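Local structure of BfpC (Escherichia coli, 3VHJ) at residues A[76-81]-A[97-102]. The protein is a membrane protein essential for type IV pilus biogenesis, this chain being its N-terminal cytoplasmic domain, which probably helps link the inner-membrane assembly machinery to its ATPase. The protein carries 1 engineered substitution. Numbering follows the deposited sequence.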
loop_
_atom_site.group_PDB
_atom_site.type_symbol
_atom_site.label_atom_id
_atom_site.label_comp_id
_atom_site.label_asym_id
_atom_site.label_seq_id
_atom_site.Cartn_x
_atom_site.Cartn_y
_atom_site.Cartn_z
ATOM N N SER A 76 -0.979 5.076 -3.612
ATOM C CA SER A 76 -0.690 6.340 -4.290
ATOM C C SER A 76 -1.941 7.213 -4.331
ATOM O O SER A 76 -1.851 8.442 -4.387
ATOM C CB SER A 76 -0.215 6.099 -5.724
ATOM O OG SER A 76 -1.279 5.669 -6.562
ATOM N N ALA A 77 -3.101 6.565 -4.298
ATOM C CA ALA A 77 -4.385 7.254 -4.358
ATOM C C ALA A 77 -4.872 7.797 -3.021
ATOM O O ALA A 77 -5.798 8.607 -2.988
ATOM C CB ALA A 77 -5.448 6.326 -4.955
ATOM N N ILE A 78 -4.265 7.352 -1.923
ATOM C CA ILE A 78 -4.663 7.828 -0.604
ATOM C C ILE A 78 -3.915 9.117 -0.320
ATOM O O ILE A 78 -2.682 9.149 -0.303
ATOM C CB ILE A 78 -4.352 6.788 0.496
ATOM C CG1 ILE A 78 -5.178 5.521 0.249
ATOM C CG2 ILE A 78 -4.690 7.366 1.877
ATOM C CD1 ILE A 78 -4.973 4.427 1.291
ATOM N N ASP A 79 -4.670 10.188 -0.113
ATOM C CA ASP A 79 -4.082 11.491 0.139
ATOM C C ASP A 79 -3.195 11.491 1.368
ATOM O O ASP A 79 -3.449 10.770 2.334
ATOM C CB ASP A 79 -5.191 12.540 0.300
ATOM C CG ASP A 79 -4.681 13.968 0.149
ATOM O OD1 ASP A 79 -3.522 14.161 -0.283
ATOM O OD2 ASP A 79 -5.453 14.903 0.451
ATOM N N PHE A 80 -2.129 12.279 1.307
ATOM C CA PHE A 80 -1.225 12.424 2.436
ATOM C C PHE A 80 -1.298 13.898 2.819
ATOM O O PHE A 80 -1.053 14.763 1.983
ATOM C CB PHE A 80 0.213 12.076 2.058
ATOM C CG PHE A 80 1.180 12.269 3.186
ATOM C CD1 PHE A 80 1.093 11.481 4.334
ATOM C CD2 PHE A 80 2.136 13.278 3.138
ATOM C CE1 PHE A 80 1.942 11.701 5.417
ATOM C CE2 PHE A 80 2.987 13.504 4.218
ATOM C CZ PHE A 80 2.886 12.715 5.358
ATOM N N ASP A 81 -1.638 14.186 4.071
ATOM C CA ASP A 81 -1.755 15.574 4.513
ATOM C C ASP A 81 -0.732 15.972 5.562
ATOM O O ASP A 81 -0.873 17.010 6.212
ATOM C CB ASP A 81 -3.164 15.831 5.052
ATOM C CG ASP A 81 -3.440 15.096 6.353
ATOM O OD1 ASP A 81 -4.630 14.942 6.695
ATOM O OD2 ASP A 81 -2.483 14.679 7.040
ATOM N N LEU A 97 -7.113 -5.585 3.802
ATOM C CA LEU A 97 -5.946 -4.751 3.568
ATOM C C LEU A 97 -5.339 -4.212 4.860
ATOM O O LEU A 97 -6.059 -3.838 5.779
ATOM C CB LEU A 97 -6.342 -3.563 2.687
ATOM C CG LEU A 97 -7.119 -3.874 1.404
ATOM C CD1 LEU A 97 -7.533 -2.561 0.745
ATOM C CD2 LEU A 97 -6.264 -4.721 0.464
ATOM N N VAL A 98 -4.010 -4.193 4.925
ATOM C CA VAL A 98 -3.309 -3.636 6.077
ATOM C C VAL A 98 -2.325 -2.648 5.466
ATOM O O VAL A 98 -1.449 -3.035 4.696
ATOM C CB VAL A 98 -2.541 -4.702 6.877
ATOM C CG1 VAL A 98 -1.799 -4.034 8.045
ATOM C CG2 VAL A 98 -3.520 -5.744 7.411
ATOM N N ILE A 99 -2.483 -1.374 5.803
ATOM C CA ILE A 99 -1.634 -0.335 5.243
ATOM C C ILE A 99 -1.005 0.550 6.308
ATOM O O ILE A 99 -1.440 0.562 7.450
ATOM C CB ILE A 99 -2.437 0.545 4.263
ATOM C CG1 ILE A 99 -3.493 1.349 5.011
ATOM C CG2 ILE A 99 -3.137 -0.338 3.232
ATOM C CD1 ILE A 99 -4.314 2.252 4.115
ATOM N N GLY A 100 0.028 1.288 5.915
ATOM C CA GLY A 100 0.711 2.170 6.845
ATOM C C GLY A 100 1.597 3.156 6.108
ATOM O O GLY A 100 2.392 2.760 5.256
ATOM N N VAL A 101 1.449 4.440 6.429
ATOM C CA VAL A 101 2.234 5.504 5.803
ATOM C C VAL A 101 2.850 6.334 6.931
ATOM O O VAL A 101 2.154 6.722 7.876
ATOM C CB VAL A 101 1.332 6.388 4.912
ATOM C CG1 VAL A 101 2.123 7.550 4.342
ATOM C CG2 VAL A 101 0.747 5.548 3.785
ATOM N N ASP A 102 4.152 6.597 6.838
ATOM C CA ASP A 102 4.833 7.332 7.894
ATOM C C ASP A 102 4.695 8.840 7.816
ATOM O O ASP A 102 4.076 9.373 6.899
ATOM C CB ASP A 102 6.315 6.923 7.966
ATOM C CG ASP A 102 7.142 7.453 6.809
ATOM O OD1 ASP A 102 8.263 6.938 6.608
ATOM O OD2 ASP A 102 6.696 8.384 6.109
#
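Ile78 and Phe80, on the extended chain that follows the short helix 74-77, face Ile99 and Val101 at the end of strand 96-101. The backbones stay well apart, with the CA atoms of Phe80 and Val101, the nearest pair, separated by 8.4 Å, and the gap is bridged by side chains. Ile78 and Ile99 meet end on, their CD1 methyls 3.6 Å apart. Ile99 sends CG1 between its backbone N and carbonyl carbon (chi1 67°), and a fully extended chi2 carries CD1 out to this meeting. Two residues on in each segment, the Phe80 ring meets Val101 obliquely, CD1 lying 4.1 Å from Val101 CG1. At the strand's end the same ring also approaches the backbone, Phe80 CE1 lying 3.5 Å from Asp102 O in an oblique van der Waals contact. The Asp102 carboxylate is engaged elsewhere, OD2 accepting from the backbone N of Asp104 and Met106 in the turn before strand 107-113. Phe85 touches both Ile78 and Val101, while Leu75 of helix 74-77 packs on Ile99 and Val101. Strand 96-101, antiparallel to both its neighbours, thus lies between two layers: Val98 packs on helix 116-127, and Ile99 and Val101 meet the chain after helix 74-77.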